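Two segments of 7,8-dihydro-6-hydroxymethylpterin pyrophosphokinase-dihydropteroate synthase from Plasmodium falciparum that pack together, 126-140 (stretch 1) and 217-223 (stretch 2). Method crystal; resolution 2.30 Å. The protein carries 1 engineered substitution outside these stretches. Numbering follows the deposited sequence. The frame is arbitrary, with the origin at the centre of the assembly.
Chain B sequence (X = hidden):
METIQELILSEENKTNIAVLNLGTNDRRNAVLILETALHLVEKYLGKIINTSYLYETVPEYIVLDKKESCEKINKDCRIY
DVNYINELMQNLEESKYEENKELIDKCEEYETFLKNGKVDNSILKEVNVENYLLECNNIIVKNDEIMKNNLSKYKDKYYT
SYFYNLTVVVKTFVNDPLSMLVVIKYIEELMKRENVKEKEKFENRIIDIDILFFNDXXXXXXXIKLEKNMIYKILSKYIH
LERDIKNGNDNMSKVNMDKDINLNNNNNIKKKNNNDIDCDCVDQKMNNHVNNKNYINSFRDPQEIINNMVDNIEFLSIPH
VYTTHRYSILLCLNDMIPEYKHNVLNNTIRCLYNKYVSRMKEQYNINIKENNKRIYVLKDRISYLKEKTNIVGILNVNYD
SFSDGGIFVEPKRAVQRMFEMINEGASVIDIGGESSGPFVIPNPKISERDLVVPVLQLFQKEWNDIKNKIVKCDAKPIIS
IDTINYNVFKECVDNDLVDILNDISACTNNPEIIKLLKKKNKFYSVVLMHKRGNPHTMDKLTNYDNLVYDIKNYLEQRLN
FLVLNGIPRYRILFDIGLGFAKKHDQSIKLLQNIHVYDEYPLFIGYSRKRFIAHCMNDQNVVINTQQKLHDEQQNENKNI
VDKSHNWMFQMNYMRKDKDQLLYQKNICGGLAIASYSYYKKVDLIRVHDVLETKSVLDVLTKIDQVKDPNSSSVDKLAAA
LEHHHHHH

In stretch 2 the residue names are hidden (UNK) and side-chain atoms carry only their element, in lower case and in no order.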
ATOM      1  N   GLU B 126      46.727 -26.536 -19.839  1.00 49.25           N
ATOM      2  CA  GLU B 126      46.088 -26.088 -18.608  1.00 49.06           C
ATOM      3  C   GLU B 126      47.125 -25.724 -17.545  1.00 48.93           C
ATOM      4  O   GLU B 126      48.218 -26.285 -17.516  1.00 51.92           O
ATOM      5  CB  GLU B 126      45.154 -27.175 -18.072  1.00 50.10           C
ATOM      6  CG  GLU B 126      43.860 -27.314 -18.865  1.00 49.11           C
ATOM      7  CD  GLU B 126      42.801 -28.174 -18.196  1.00 50.74           C
ATOM      8  OE1 GLU B 126      42.985 -29.413 -18.147  1.00 53.08           O
ATOM      9  OE2 GLU B 126      41.804 -27.604 -17.704  1.00 48.69           O
ATOM     10  N   VAL B 127      46.753 -24.777 -16.674  1.00 45.61           N
ATOM     11  CA  VAL B 127      47.480 -24.449 -15.452  1.00 45.72           C
ATOM     12  C   VAL B 127      46.766 -25.108 -14.268  1.00 46.83           C
ATOM     13  O   VAL B 127      45.616 -25.530 -14.386  1.00 48.89           O
ATOM     14  CB  VAL B 127      47.667 -22.921 -15.272  1.00 46.70           C
ATOM     15  CG1 VAL B 127      48.674 -22.343 -16.261  1.00 43.01           C
ATOM     16  CG2 VAL B 127      46.358 -22.137 -15.354  1.00 45.75           C
ATOM     17  N   ASN B 128      47.468 -25.236 -13.135  1.00 46.98           N
ATOM     18  CA  ASN B 128      46.870 -25.746 -11.907  1.00 46.32           C
ATOM     19  C   ASN B 128      46.128 -24.610 -11.206  1.00 41.58           C
ATOM     20  O   ASN B 128      46.286 -23.441 -11.564  1.00 38.62           O
ATOM     21  CB  ASN B 128      47.903 -26.413 -10.986  1.00 51.12           C
ATOM     22  CG  ASN B 128      49.093 -25.527 -10.660  1.00 55.08           C
ATOM     23  OD1 ASN B 128      48.949 -24.424 -10.127  1.00 48.39           O
ATOM     24  ND2 ASN B 128      50.285 -26.006 -10.979  1.00 63.05           N
ATOM     25  N   VAL B 129      45.353 -24.968 -10.176  1.00 42.48           N
ATOM     26  CA  VAL B 129      44.518 -24.014  -9.463  1.00 46.73           C
ATOM     27  C   VAL B 129      45.366 -22.877  -8.890  1.00 48.63           C
ATOM     28  O   VAL B 129      45.100 -21.712  -9.189  1.00 51.19           O
ATOM     29  CB  VAL B 129      43.646 -24.686  -8.384  1.00 49.20           C
ATOM     30  CG1 VAL B 129      42.739 -23.670  -7.702  1.00 51.03           C
ATOM     31  CG2 VAL B 129      42.819 -25.833  -8.952  1.00 51.68           C
ATOM     32  N   GLU B 130      46.383 -23.216  -8.077  1.00 46.80           N
ATOM     33  CA  GLU B 130      47.175 -22.202  -7.389  1.00 47.42           C
ATOM     34  C   GLU B 130      47.810 -21.218  -8.374  1.00 42.55           C
ATOM     35  O   GLU B 130      47.757 -20.009  -8.147  1.00 38.24           O
ATOM     36  CB  GLU B 130      48.175 -22.800  -6.391  1.00 53.63           C
ATOM     37  CG  GLU B 130      48.895 -21.754  -5.533  1.00 62.38           C
ATOM     38  CD  GLU B 130      48.093 -20.751  -4.694  1.00 72.50           C
ATOM     39  OE1 GLU B 130      46.945 -20.398  -5.075  1.00 70.19           O
ATOM     40  OE2 GLU B 130      48.630 -20.295  -3.651  1.00 72.76           O
ATOM     41  N   ASN B 131      48.385 -21.737  -9.469  1.00 42.06           N
ATOM     42  CA  ASN B 131      49.029 -20.891 -10.466  1.00 44.43           C
ATOM     43  C   ASN B 131      47.997 -19.974 -11.121  1.00 42.50           C
ATOM     44  O   ASN B 131      48.279 -18.801 -11.374  1.00 41.15           O
ATOM     45  CB  ASN B 131      49.811 -21.696 -11.507  1.00 51.39           C
ATOM     46  CG  ASN B 131      51.246 -21.977 -11.103  1.00 56.34           C
ATOM     47  OD1 ASN B 131      52.152 -21.250 -11.501  1.00 62.27           O
ATOM     48  ND2 ASN B 131      51.464 -23.017 -10.314  1.00 53.69           N
ATOM     49  N   TYR B 132      46.799 -20.526 -11.372  1.00 40.64           N
ATOM     50  CA  TYR B 132      45.695 -19.766 -11.937  1.00 37.71           C
ATOM     51  C   TYR B 132      45.360 -18.572 -11.042  1.00 35.02           C
ATOM     52  O   TYR B 132      45.299 -17.436 -11.518  1.00 32.43           O
ATOM     53  CB  TYR B 132      44.479 -20.662 -12.188  1.00 39.41           C
ATOM     54  CG  TYR B 132      43.240 -19.882 -12.546  1.00 41.03           C
ATOM     55  CD1 TYR B 132      43.034 -19.429 -13.842  1.00 39.95           C
ATOM     56  CD2 TYR B 132      42.299 -19.554 -11.577  1.00 40.37           C
ATOM     57  CE1 TYR B 132      41.915 -18.678 -14.167  1.00 42.52           C
ATOM     58  CE2 TYR B 132      41.176 -18.803 -11.885  1.00 39.01           C
ATOM     59  CZ  TYR B 132      40.981 -18.375 -13.187  1.00 41.07           C
ATOM     60  OH  TYR B 132      39.882 -17.637 -13.499  1.00 38.29           O
ATOM     61  N   LEU B 133      45.169 -18.832  -9.742  1.00 35.87           N
ATOM     62  CA  LEU B 133      44.708 -17.805  -8.815  1.00 39.46           C
ATOM     63  C   LEU B 133      45.734 -16.679  -8.688  1.00 40.76           C
ATOM     64  O   LEU B 133      45.346 -15.510  -8.613  1.00 41.78           O
ATOM     65  CB  LEU B 133      44.369 -18.427  -7.457  1.00 41.26           C
ATOM     66  CG  LEU B 133      43.186 -19.399  -7.469  1.00 43.43           C
ATOM     67  CD1 LEU B 133      43.189 -20.281  -6.230  1.00 42.83           C
ATOM     68  CD2 LEU B 133      41.860 -18.652  -7.601  1.00 42.99           C
ATOM     69  N   LEU B 134      47.031 -17.029  -8.727  1.00 41.24           N
ATOM     70  CA  LEU B 134      48.102 -16.038  -8.663  1.00 38.01           C
ATOM     71  C   LEU B 134      48.109 -15.167  -9.921  1.00 35.76           C
ATOM     72  O   LEU B 134      48.211 -13.943  -9.826  1.00 34.33           O
ATOM     73  CB  LEU B 134      49.451 -16.730  -8.425  1.00 39.46           C
ATOM     74  CG  LEU B 134      49.587 -17.475  -7.090  1.00 42.04           C
ATOM     75  CD1 LEU B 134      50.718 -18.494  -7.136  1.00 40.99           C
ATOM     76  CD2 LEU B 134      49.761 -16.511  -5.914  1.00 40.81           C
ATOM     77  N   GLU B 135      47.962 -15.787 -11.100  1.00 35.63           N
ATOM     78  CA  GLU B 135      47.973 -15.023 -12.344  1.00 37.69           C
ATOM     79  C   GLU B 135      46.784 -14.054 -12.390  1.00 38.05           C
ATOM     80  O   GLU B 135      46.950 -12.883 -12.737  1.00 36.06           O
ATOM     81  CB  GLU B 135      48.009 -15.934 -13.574  1.00 40.72           C
ATOM     82  CG  GLU B 135      49.178 -16.901 -13.606  1.00 41.18           C
ATOM     83  CD  GLU B 135      50.523 -16.348 -14.057  1.00 44.62           C
ATOM     84  OE1 GLU B 135      50.608 -15.141 -14.360  1.00 45.31           O
ATOM     85  OE2 GLU B 135      51.487 -17.141 -14.120  1.00 48.75           O
ATOM     86  N   CYS B 136      45.589 -14.529 -12.001  1.00 37.07           N
ATOM     87  CA  CYS B 136      44.406 -13.672 -11.987  1.00 36.21           C
ATOM     88  C   CYS B 136      44.592 -12.537 -10.976  1.00 33.73           C
ATOM     89  O   CYS B 136      44.285 -11.374 -11.269  1.00 28.49           O
ATOM     90  CB  CYS B 136      43.112 -14.452 -11.733  1.00 36.23           C
ATOM     91  SG  CYS B 136      42.761 -15.750 -12.958  1.00 36.52           S
ATOM     92  N   ASN B 137      45.119 -12.867  -9.786  1.00 34.02           N
ATOM     93  CA  ASN B 137      45.305 -11.832  -8.775  1.00 35.51           C
ATOM     94  C   ASN B 137      46.231 -10.750  -9.328  1.00 35.58           C
ATOM     95  O   ASN B 137      45.996  -9.564  -9.127  1.00 38.35           O
ATOM     96  CB  ASN B 137      45.790 -12.379  -7.429  1.00 37.41           C
ATOM     97  CG  ASN B 137      44.765 -13.203  -6.673  1.00 39.47           C
ATOM     98  OD1 ASN B 137      45.105 -13.854  -5.687  1.00 43.39           O
ATOM     99  ND2 ASN B 137      43.515 -13.194  -7.115  1.00 38.66           N
ATOM    100  N   ASN B 138      47.267 -11.181 -10.056  1.00 35.60           N
ATOM    101  CA  ASN B 138      48.229 -10.262 -10.630  1.00 35.91           C
ATOM    102  C   ASN B 138      47.515  -9.273 -11.541  1.00 34.45           C
ATOM    103  O   ASN B 138      47.731  -8.065 -11.434  1.00 35.34           O
ATOM    104  CB  ASN B 138      49.365 -10.991 -11.355  1.00 39.97           C
ATOM    105  CG  ASN B 138      50.215 -10.054 -12.191  1.00 40.46           C
ATOM    106  OD1 ASN B 138      50.326 -10.228 -13.401  1.00 41.96           O
ATOM    107  ND2 ASN B 138      50.796  -9.044 -11.566  1.00 38.53           N
ATOM    108  N   ILE B 139      46.663  -9.794 -12.432  1.00 33.88           N
ATOM    109  CA  ILE B 139      45.946  -8.942 -13.369  1.00 32.21           C
ATOM    110  C   ILE B 139      45.106  -7.931 -12.592  1.00 32.31           C
ATOM    111  O   ILE B 139      45.018  -6.768 -12.985  1.00 33.22           O
ATOM    112  CB  ILE B 139      45.093  -9.765 -14.355  1.00 32.12           C
ATOM    113  CG1 ILE B 139      45.950 -10.673 -15.247  1.00 32.17           C
ATOM    114  CG2 ILE B 139      44.169  -8.854 -15.163  1.00 29.35           C
ATOM    115  CD1 ILE B 139      46.928  -9.940 -16.157  1.00 29.27           C
ATOM    116  N   ILE B 140      44.500  -8.387 -11.487  1.00 34.78           N
ATOM    117  CA  ILE B 140      43.571  -7.568 -10.724  1.00 37.30           C
ATOM    118  C   ILE B 140      44.335  -6.427 -10.062  1.00 38.58           C
ATOM    119  O   ILE B 140      43.897  -5.277 -10.150  1.00 36.56           O
ATOM    120  CB  ILE B 140      42.739  -8.400  -9.718  1.00 38.93           C
ATOM    121  CG1 ILE B 140      41.857  -9.431 -10.440  1.00 38.26           C
ATOM    122  CG2 ILE B 140      41.917  -7.491  -8.805  1.00 34.49           C
ATOM    123  CD1 ILE B 140      41.200 -10.459  -9.531  1.00 36.52           C
ATOM    124  N   UNK B 217      37.775 -26.353 -18.159  1.00 30.96           N
ATOM    125  CA  UNK B 217      39.184 -26.032 -18.352  1.00 31.40           C
ATOM    126  C   UNK B 217      39.638 -24.948 -17.373  1.00 35.66           C
ATOM    127  O   UNK B 217      38.880 -24.036 -17.033  1.00 35.98           O
ATOM    128  c   UNK B 217      39.177 -26.059 -22.216  1.00 26.25           C
ATOM    129  c   UNK B 217      39.465 -25.533 -19.776  1.00 28.02           C
ATOM    130  c   UNK B 217      38.617 -28.258 -22.990  1.00 26.90           C
ATOM    131  c   UNK B 217      39.171 -26.497 -20.901  1.00 26.01           C
ATOM    132  c   UNK B 217      38.627 -28.711 -21.692  1.00 27.18           C
ATOM    133  c   UNK B 217      38.921 -27.838 -20.656  1.00 25.82           C
ATOM    134  c   UNK B 217      38.888 -26.934 -23.256  1.00 27.60           C
ATOM    135  N   UNK B 218      40.909 -25.047 -16.968  1.00 37.36           N
ATOM    136  CA  UNK B 218      41.603 -24.011 -16.223  1.00 36.41           C
ATOM    137  C   UNK B 218      42.845 -23.616 -17.017  1.00 39.40           C
ATOM    138  O   UNK B 218      43.810 -24.376 -17.072  1.00 41.27           O
ATOM    139  c   UNK B 218      42.616 -23.456 -13.963  1.00 39.34           C
ATOM    140  c   UNK B 218      42.029 -24.536 -14.847  1.00 36.03           C
ATOM    141  o   UNK B 218      40.931 -25.164 -14.190  1.00 32.10           O
ATOM    142  N   UNK B 219      42.814 -22.420 -17.613  1.00 37.77           N
ATOM    143  CA  UNK B 219      43.834 -21.975 -18.548  1.00 37.72           C
ATOM    144  C   UNK B 219      44.284 -20.566 -18.167  1.00 40.88           C
ATOM    145  O   UNK B 219      43.453 -19.733 -17.809  1.00 40.55           O
ATOM    146  c   UNK B 219      44.078 -21.130 -20.930  1.00 32.81           C
ATOM    147  c   UNK B 219      42.000 -23.623 -21.475  1.00 37.98           C
ATOM    148  c   UNK B 219      43.123 -23.439 -20.490  1.00 36.15           C
ATOM    149  c   UNK B 219      43.266 -22.004 -19.982  1.00 36.15           C
ATOM    150  N   UNK B 220      45.605 -20.320 -18.246  1.00 41.21           N
ATOM    151  CA  UNK B 220      46.163 -18.976 -18.257  1.00 41.36           C
ATOM    152  C   UNK B 220      47.369 -18.952 -19.195  1.00 45.06           C
ATOM    153  O   UNK B 220      48.399 -19.549 -18.893  1.00 45.64           O
ATOM    154  c   UNK B 220      46.639 -14.177 -16.503  1.00 35.08           C
ATOM    155  c   UNK B 220      46.500 -18.477 -16.843  1.00 38.26           C
ATOM    156  c   UNK B 220      47.690 -16.261 -17.093  1.00 34.44           C
ATOM    157  c   UNK B 220      45.471 -16.252 -16.225  1.00 34.35           C
ATOM    158  c   UNK B 220      46.560 -16.971 -16.710  1.00 35.95           C
ATOM    159  c   UNK B 220      45.508 -14.869 -16.123  1.00 32.90           C
ATOM    160  c   UNK B 220      47.729 -14.873 -16.990  1.00 36.12           C
ATOM    161  N   UNK B 221      47.223 -18.263 -20.333  1.00 45.56           N
ATOM    162  CA  UNK B 221      48.262 -18.214 -21.350  1.00 49.02           C
ATOM    163  C   UNK B 221      48.791 -16.786 -21.421  1.00 52.54           C
ATOM    164  O   UNK B 221      48.063 -15.888 -21.839  1.00 51.24           O
ATOM    165  c   UNK B 221      47.917 -19.828 -25.637  1.00 54.59           C
ATOM    166  c   UNK B 221      47.530 -20.133 -22.869  1.00 50.74           C
ATOM    167  c   UNK B 221      47.707 -18.629 -22.718  1.00 48.87           C
ATOM    168  s   UNK B 221      46.825 -20.651 -24.476  1.00 61.50           S
ATOM    169  N   UNK B 222      50.063 -16.607 -21.033  1.00 57.63           N
ATOM    170  CA  UNK B 222      50.569 -15.329 -20.547  1.00 59.80           C
ATOM    171  C   UNK B 222      50.922 -14.372 -21.684  1.00 61.65           C
ATOM    172  O   UNK B 222      50.726 -13.164 -21.547  1.00 65.80           O
ATOM    173  n   UNK B 222      53.952 -17.656 -16.138  1.00 70.97           N
ATOM    174  c   UNK B 222      51.350 -15.664 -18.110  1.00 64.63           C
ATOM    175  c   UNK B 222      52.523 -15.910 -17.180  1.00 67.07           C
ATOM    176  c   UNK B 222      51.739 -15.523 -19.578  1.00 64.25           C
ATOM    177  c   UNK B 222      53.078 -17.316 -17.287  1.00 72.02           C
ATOM    178  N   UNK B 223      51.466 -14.897 -22.785  1.00 58.92           N
ATOM    179  CA  UNK B 223      51.823 -14.024 -23.893  1.00 64.36           C
ATOM    180  C   UNK B 223      51.476 -14.680 -25.223  1.00 68.81           C
ATOM    181  O   UNK B 223      51.887 -15.806 -25.504  1.00 72.35           O
ATOM    182  c   UNK B 223      53.297 -11.993 -23.516  1.00 72.82           C
ATOM    183  o   UNK B 223      54.369 -11.399 -23.455  1.00 68.99           O
ATOM    184  n   UNK B 223      52.136 -11.377 -23.336  1.00 74.60           N
ATOM    185  c   UNK B 223      53.254 -13.480 -23.814  1.00 68.68           C
TER

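Position 217 carries seven side-chain carbons and no heteroatom: one methylene, then a closed ring of six. No oxygen hangs from the ring, so it is a phenyl group rather than a phenol. Its closest contact with stretch 1 is through its backbone: OE2 of Glu126 lies 3.1 Å from CA, and 3.7 Å from CB. The residue is Phe217.

Position 218 has three side-chain atoms, a CB bearing one oxygen and one carbon. A beta-branched side chain with a hydroxyl identifies threonine, whereas valine, of the same shape, would have two carbons there. The branch carbon sits 3.8 Å from CB of Tyr132 and 4.2 Å from CG2 of Val127, while the oxygen lies more than 6 Å from either atom. This is Thr218, and the methyl is its CG2. Its backbone is used twice: its N donates to OE2 of Glu126 (2.8 Å, 162° at the hydrogen), and its O accepts from N of Val127 (3.0 Å, 145°).

Position 219 shows four carbons, forked at CB, with one arm a single carbon and the other two carbons long. The fork at CB excludes leucine, which forks one carbon later, and the unequal arms give Ile219. Its CA-to-CB bond points away from stretch 1, and the side-chain approach is loose, CG1 lying 4.3 Å from CG of Glu126. Its carbonyl O lies near the plane of the Tyr132 ring, at the edge, 4.0 Å from CD1.

Position 220 again has one carbon followed by a six-carbon ring, but here CA-to-CB points toward the helix. CB of Glu135 stands 3.4 Å from the ring centroid and only 4° off the normal, a CH-pi contact over one face. The all-carbon ring is that of Phe220. Its CZ meets CG1 of Ile139 at 3.8 Å, at the ring edge, and its CD2 lies 4.3 Å from SG of Cys136.

Position 221 is an unbranched chain of two carbons, a sulfur and a terminal carbon. The thioether defines Met221; its CA-to-CB bond points away from stretch 1, with which it makes no contact.

Position 222 has four carbons in a row ending in nitrogen, the pattern of lysine. Although CA-to-CB runs sideways, the chain end comes nearer: in Lys222, NZ reaches OE2 of Glu135 at 3.2 Å, a salt bridge containing a weak hydrogen bond.

Position 223 has two carbons, the second carrying one oxygen and one nitrogen in the refined model. That is a short amide, Asn223, out of reach of stretch 1.

The contact therefore combines hydrogen bonds to the backbone of Thr218, a salt bridge and side-chain packing. Around Thr218, two hydrogen bonds tie the segment preceding the helix to the start of stretch 2. Farther along, Phe220 packs against the adjacent Glu135 and Cys136, and Ile139 one turn after Glu135. Glu135 joins two kinds of contact, its CB covering the aromatic face while its carboxylate meets Lys222. The helix and strand axes approach to 8.7 Å at 53°, and the stretches together bury 593 Å².

Stretch 2, residues 217-223: FTIFMKN
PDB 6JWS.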